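PDB 1H2B: alcohol dehydrogenase from Aeropyrum pernix, which probably oxidises alcohols with NAD+ as a zinc-dependent dehydrogenase of a hyperthermophilic archaeon. Local coordinates for residues L198-I201 with A202-L206; Q245-E248 with L249-G252. All blocks are in the same frame, centred on the assembly; numbering follows the deposited sequence.

Interaction 1 of 2, residues L198-I201 with A202-L206. With NAJ (nicotinamide-adenine-dinucleotide (acidic form)), chain I.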
loop_
_atom_site.group_PDB
_atom_site.type_symbol
_atom_site.label_atom_id
_atom_site.label_comp_id
_atom_site.label_asym_id
_atom_site.label_seq_id
_atom_site.Cartn_x
_atom_site.Cartn_y
_atom_site.Cartn_z
ATOM N N LEU B 198 9.286 -5.153 25.517
ATOM C CA LEU B 198 8.916 -5.042 24.122
ATOM C C LEU B 198 10.148 -4.727 23.232
ATOM O O LEU B 198 10.341 -5.352 22.171
ATOM C CB LEU B 198 7.896 -3.911 23.939
ATOM C CG LEU B 198 6.465 -4.315 24.149
ATOM C CD1 LEU B 198 6.159 -4.583 25.619
ATOM C CD2 LEU B 198 5.602 -3.195 23.571
ATOM N N GLY B 199 10.962 -3.753 23.656
ATOM C CA GLY B 199 12.026 -3.254 22.819
ATOM C C GLY B 199 13.077 -4.284 22.418
ATOM O O GLY B 199 13.553 -4.233 21.280
ATOM N N HIS B 200 13.466 -5.170 23.335
ATOM C CA HIS B 200 14.491 -6.151 22.985
ATOM C C HIS B 200 13.977 -7.139 21.956
ATOM O O HIS B 200 14.738 -7.636 21.115
ATOM C CB HIS B 200 15.060 -6.819 24.242
ATOM C CG HIS B 200 14.319 -8.049 24.656
ATOM N ND1 HIS B 200 13.146 -7.993 25.361
ATOM C CD2 HIS B 200 14.612 -9.371 24.500
ATOM C CE1 HIS B 200 12.718 -9.224 25.600
ATOM N NE2 HIS B 200 13.599 -10.081 25.103
ATOM N N ILE B 201 12.653 -7.361 21.935
ATOM C CA ILE B 201 12.060 -8.142 20.870
ATOM C C ILE B 201 12.073 -7.355 19.590
ATOM O O ILE B 201 12.424 -7.868 18.529
ATOM C CB ILE B 201 10.617 -8.589 21.252
ATOM C CG1 ILE B 201 10.699 -9.426 22.547
ATOM C CG2 ILE B 201 10.013 -9.421 20.120
ATOM C CD1 ILE B 201 9.318 -9.855 23.107
ATOM N N ALA B 202 11.730 -6.062 19.677
ATOM C CA ALA B 202 11.718 -5.233 18.465
ATOM C C ALA B 202 13.099 -5.169 17.796
ATOM O O ALA B 202 13.171 -5.170 16.574
ATOM C CB ALA B 202 11.195 -3.828 18.771
ATOM N N VAL B 203 14.178 -5.142 18.584
ATOM C CA VAL B 203 15.525 -5.137 17.970
ATOM C C VAL B 203 15.680 -6.351 17.067
ATOM O O VAL B 203 16.110 -6.215 15.914
ATOM C CB VAL B 203 16.662 -5.152 19.044
ATOM C CG1 VAL B 203 18.070 -5.413 18.377
ATOM C CG2 VAL B 203 16.678 -3.846 19.836
ATOM N N GLN B 204 15.321 -7.531 17.579
ATOM C CA GLN B 204 15.417 -8.756 16.795
ATOM C C GLN B 204 14.519 -8.713 15.567
ATOM O O GLN B 204 14.907 -9.103 14.476
ATOM C CB GLN B 204 15.016 -9.973 17.632
ATOM C CG GLN B 204 15.871 -10.173 18.858
ATOM C CD GLN B 204 15.331 -11.288 19.717
ATOM O OE1 GLN B 204 15.312 -12.464 19.280
ATOM N NE2 GLN B 204 14.823 -10.944 20.900
ATOM N N LEU B 205 13.301 -8.239 15.744
ATOM C CA LEU B 205 12.394 -8.206 14.624
ATOM C C LEU B 205 12.808 -7.230 13.529
ATOM O O LEU B 205 12.582 -7.524 12.379
ATOM C CB LEU B 205 10.972 -7.880 15.119
ATOM C CG LEU B 205 10.359 -8.952 16.011
ATOM C CD1 LEU B 205 9.006 -8.461 16.536
ATOM C CD2 LEU B 205 10.125 -10.222 15.210
ATOM N N LEU B 206 13.377 -6.085 13.899
ATOM C CA LEU B 206 13.865 -5.121 12.906
ATOM C C LEU B 206 14.957 -5.792 12.049
ATOM O O LEU B 206 15.019 -5.565 10.840
ATOM C CB LEU B 206 14.347 -3.835 13.551
ATOM C CG LEU B 206 13.249 -2.906 14.146
ATOM C CD1 LEU B 206 13.845 -1.904 15.130
ATOM C CD2 LEU B 206 12.554 -2.214 12.921
HETATM P PA NAJ I . 10.011 -2.014 30.190
HETATM O O1A NAJ I . 9.968 -1.373 31.550
HETATM O O2A NAJ I . 10.417 -3.491 30.065
HETATM O O5B NAJ I . 11.056 -1.296 29.220
HETATM C C5B NAJ I . 11.231 0.128 29.197
HETATM C C4B NAJ I . 12.656 0.318 28.705
HETATM O O4B NAJ I . 12.827 1.728 28.460
HETATM C C3B NAJ I . 13.721 -0.156 29.694
HETATM O O3B NAJ I . 14.711 -0.981 29.058
HETATM C C2B NAJ I . 14.252 1.197 30.147
HETATM O O2B NAJ I . 15.596 1.156 30.651
HETATM C C1B NAJ I . 14.133 2.079 28.897
HETATM N N9A NAJ I . 14.142 3.519 29.153
HETATM C C8A NAJ I . 13.659 4.252 30.246
HETATM N N7A NAJ I . 13.860 5.579 30.019
HETATM C C5A NAJ I . 14.471 5.700 28.804
HETATM C C6A NAJ I . 14.909 6.776 28.071
HETATM N N6A NAJ I . 14.831 8.039 28.510
HETATM N N1A NAJ I . 15.431 6.548 26.824
HETATM C C2A NAJ I . 15.597 5.272 26.315
HETATM N N3A NAJ I . 15.187 4.220 27.057
HETATM C C4A NAJ I . 14.638 4.435 28.282
HETATM O O3 NAJ I . 8.583 -1.754 29.542
HETATM P PN NAJ I . 7.741 -2.678 28.521
HETATM O O1N NAJ I . 6.932 -3.640 29.261
HETATM O O2N NAJ I . 8.629 -3.144 27.438
HETATM O O5D NAJ I . 6.689 -1.583 27.997
HETATM C C5D NAJ I . 7.186 -0.508 27.202
HETATM C C4D NAJ I . 6.101 0.546 27.053
HETATM O O4D NAJ I . 5.104 0.027 26.156
HETATM C C3D NAJ I . 5.348 0.853 28.347
HETATM O O3D NAJ I . 4.862 2.206 28.270
HETATM C C2D NAJ I . 4.158 -0.114 28.290
HETATM O O2D NAJ I . 3.056 0.242 29.077
HETATM C C1D NAJ I . 3.846 0.014 26.788
HETATM N N1N NAJ I . 3.002 -1.004 26.162
HETATM C C2N NAJ I . 2.308 -0.608 25.057
HETATM C C3N NAJ I . 1.537 -1.526 24.365
HETATM C C7N NAJ I . 0.731 -1.070 23.193
HETATM O O7N NAJ I . -0.053 -2.012 22.643
HETATM N N7N NAJ I . 0.792 0.142 22.633
HETATM C C4N NAJ I . 1.458 -2.904 24.755
HETATM C C5N NAJ I . 2.345 -3.279 25.803
HETATM C C6N NAJ I . 3.069 -2.336 26.507
#
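Ile201 and Leu205, one helical turn apart, run alongside each other in the same direction, with Ile201 CG2 3.8 Å from Leu205 CD1. The backbone joins them too: Leu205 N donates to Ile201 O at 2.9 Å, nearly in line with the carbonyl bond. Together they make an apolar stripe, Ile201 meeting Ala169 and Leu205 meeting Tyr174 of helix 166-181, while Leu205 also reaches helix 312-323. Ala202 N bonds to Leu198 O in the carbonyl plane, and the methyl of Ala202 rests 3.5 Å from Gly199 O, turned to Ile192 of the neighbouring strand. On another flank Gln204 NE2 gives a weak bond to His200 O, its amide 36° from the imidazole plane; its stronger partner is Arg328 O. With CG set between backbone N and carbonyl carbon (chi1 90°), the ring of His200 is placed so that ND1 bonds back to Gly196 O.

At the start of helix 197-209, Leu198 N donates an almost straight hydrogen bond to the NAD phosphate oxygen O2N, 2.9 Å away with an N-H...O angle of 176°. Leu198 CD2 reaches the nicotinamide ring, 3.9 Å from C5N of NAD. Cutting Leu198 back to an alanine would probably open a gap beside the nicotinamide and leave that ring less firmly placed. A main-chain amide at a helix N-terminus thus meets the phosphate's negative charge, as in Rossmann dinucleotide-binding folds, with the helix dipole probably adding to the attraction.

Interaction 2 of 2, residues Q245-E248 with L249-G252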
loop_
_atom_site.group_PDB
_atom_site.type_symbol
_atom_site.label_atom_id
_atom_site.label_comp_id
_atom_site.label_asym_id
_atom_site.label_seq_id
_atom_site.Cartn_x
_atom_site.Cartn_y
_atom_site.Cartn_z
ATOM N N GLN B 245 23.573 12.513 19.444
ATOM C CA GLN B 245 24.239 11.242 19.088
ATOM C C GLN B 245 23.611 10.619 17.838
ATOM O O GLN B 245 24.309 10.165 16.925
ATOM C CB GLN B 245 24.220 10.249 20.270
ATOM C CG GLN B 245 25.096 10.651 21.438
ATOM C CD GLN B 245 25.143 9.547 22.456
ATOM O OE1 GLN B 245 25.757 8.548 22.218
ATOM N NE2 GLN B 245 24.390 9.707 23.523
ATOM N N VAL B 246 22.273 10.581 17.775
ATOM C CA VAL B 246 21.597 10.054 16.575
ATOM C C VAL B 246 21.835 10.919 15.330
ATOM O O VAL B 246 22.050 10.362 14.229
ATOM C CB VAL B 246 20.096 9.767 16.847
ATOM C CG1 VAL B 246 19.277 9.515 15.546
ATOM C CG2 VAL B 246 19.923 8.626 17.824
ATOM N N MET B 247 21.839 12.244 15.493
ATOM C CA MET B 247 22.187 13.130 14.379
ATOM C C MET B 247 23.613 12.901 13.860
ATOM O O MET B 247 23.828 12.834 12.641
ATOM C CB MET B 247 21.872 14.586 14.707
ATOM C CG MET B 247 20.355 14.843 14.795
ATOM S SD MET B 247 19.566 14.486 13.225
ATOM C CE MET B 247 17.809 14.902 13.557
ATOM N N GLU B 248 24.573 12.701 14.759
ATOM C CA GLU B 248 25.930 12.314 14.316
ATOM C C GLU B 248 25.968 10.965 13.580
ATOM O O GLU B 248 26.618 10.856 12.543
ATOM C CB GLU B 248 26.900 12.359 15.505
ATOM C CG GLU B 248 27.217 13.782 15.965
ATOM C CD GLU B 248 28.090 13.836 17.225
ATOM O OE1 GLU B 248 28.728 12.806 17.562
ATOM O OE2 GLU B 248 28.140 14.908 17.887
ATOM N N LEU B 249 25.255 9.951 14.075
ATOM C CA LEU B 249 25.239 8.653 13.413
ATOM C C LEU B 249 24.658 8.710 12.010
ATOM O O LEU B 249 25.023 7.912 11.133
ATOM C CB LEU B 249 24.442 7.626 14.210
ATOM C CG LEU B 249 25.156 7.163 15.482
ATOM C CD1 LEU B 249 24.214 6.447 16.376
ATOM C CD2 LEU B 249 26.305 6.220 15.081
ATOM N N THR B 250 23.730 9.645 11.809
ATOM C CA THR B 250 23.024 9.701 10.550
ATOM C C THR B 250 23.484 10.850 9.703
ATOM O O THR B 250 22.797 11.209 8.737
ATOM C CB THR B 250 21.502 9.811 10.795
ATOM O OG1 THR B 250 21.246 10.977 11.591
ATOM C CG2 THR B 250 20.957 8.621 11.580
ATOM N N ARG B 251 24.618 11.460 10.065
ATOM C CA ARG B 251 25.217 12.560 9.303
ATOM C C ARG B 251 24.227 13.716 9.101
ATOM O O ARG B 251 24.190 14.370 8.042
ATOM C CB ARG B 251 25.803 12.063 7.965
ATOM C CG ARG B 251 26.932 11.071 8.139
ATOM C CD ARG B 251 27.482 10.518 6.823
ATOM N NE ARG B 251 28.899 10.170 6.943
ATOM C CZ ARG B 251 29.364 8.971 7.306
ATOM N NH1 ARG B 251 28.527 7.974 7.595
ATOM N NH2 ARG B 251 30.676 8.772 7.382
ATOM N N GLY B 252 23.414 13.930 10.136
ATOM C CA GLY B 252 22.497 15.053 10.254
ATOM C C GLY B 252 21.173 14.831 9.554
ATOM O O GLY B 252 20.337 15.755 9.511
#
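Thr250 folds its side chain back over the last turn of helix 242-249, onto the carbonyl of Val246. From CB, 3.5 Å from Val246 O, the side chain forks. A chi1 of 58° folds the hydroxyl OG1 back over the main chain, carrying it to Val246 O, to which it donates a hydrogen bond of 2.8 Å, tilted 27° from the carbonyl plane, and Met247 O lies 3.3 Å from Thr250 OG1. The methyl CG2 flanks Val246 O at 3.4 Å, and its nearest side-chain neighbour across the contact is Val246 CG1. Val246 O also receives a weak bond from Thr250 N, while OG1 accepts a further weak bond from Gly254 N, which ties the helix end to the entry of strand 255-260.

The backbone closes the helix in a Schellman motif. Gly252 N bonds to Met247 O at 2.8 Å, and Arg251 N to Glu248 O at 3.2 Å, the latter donor standing above the carbonyl plane. Arg251, at C-prime, adopts a positive phi of 55° to reverse the chain, and Gly252 continues with a positive phi of its own. Outside the turn, Met247 SD sits 4.0 Å from Gly252 O. One turn back, Leu249 N bonds to Gln245 O, and the side chain of Leu249 packs on His234 and Val236 of strand 234-237. The reversing backbone thus supplies amides to carbonyls at the helix end, the threonine hydroxyl reinforces the weak amide bond to Val246 O, and the chain turns toward the next strand, 255-260, of the nucleotide-binding domain.

Overall arrangement
Both contacts belong to the Rossmann-type NAD-binding domain, one running along the first turns of a helix from its N-terminus, the other at the C-terminal end of another. Interaction 1 lies in the beta-alpha-beta unit of strands 189-193 and 213-218, where Leu198 touches the cofactor and its side chain comes within about 6 Å of a bound zinc ion and the octanoic acid. Interaction 2 is more peripheral: its centre is 29 Å from that of the chain, against 11 Å for interaction 1, and the side chain of Gln245 stays about 10 Å from NAD. The centres lie 21 Å apart and the nearest atoms about 12 Å, so the two contacts do not touch; the parallel sheet on which both helices pack links them.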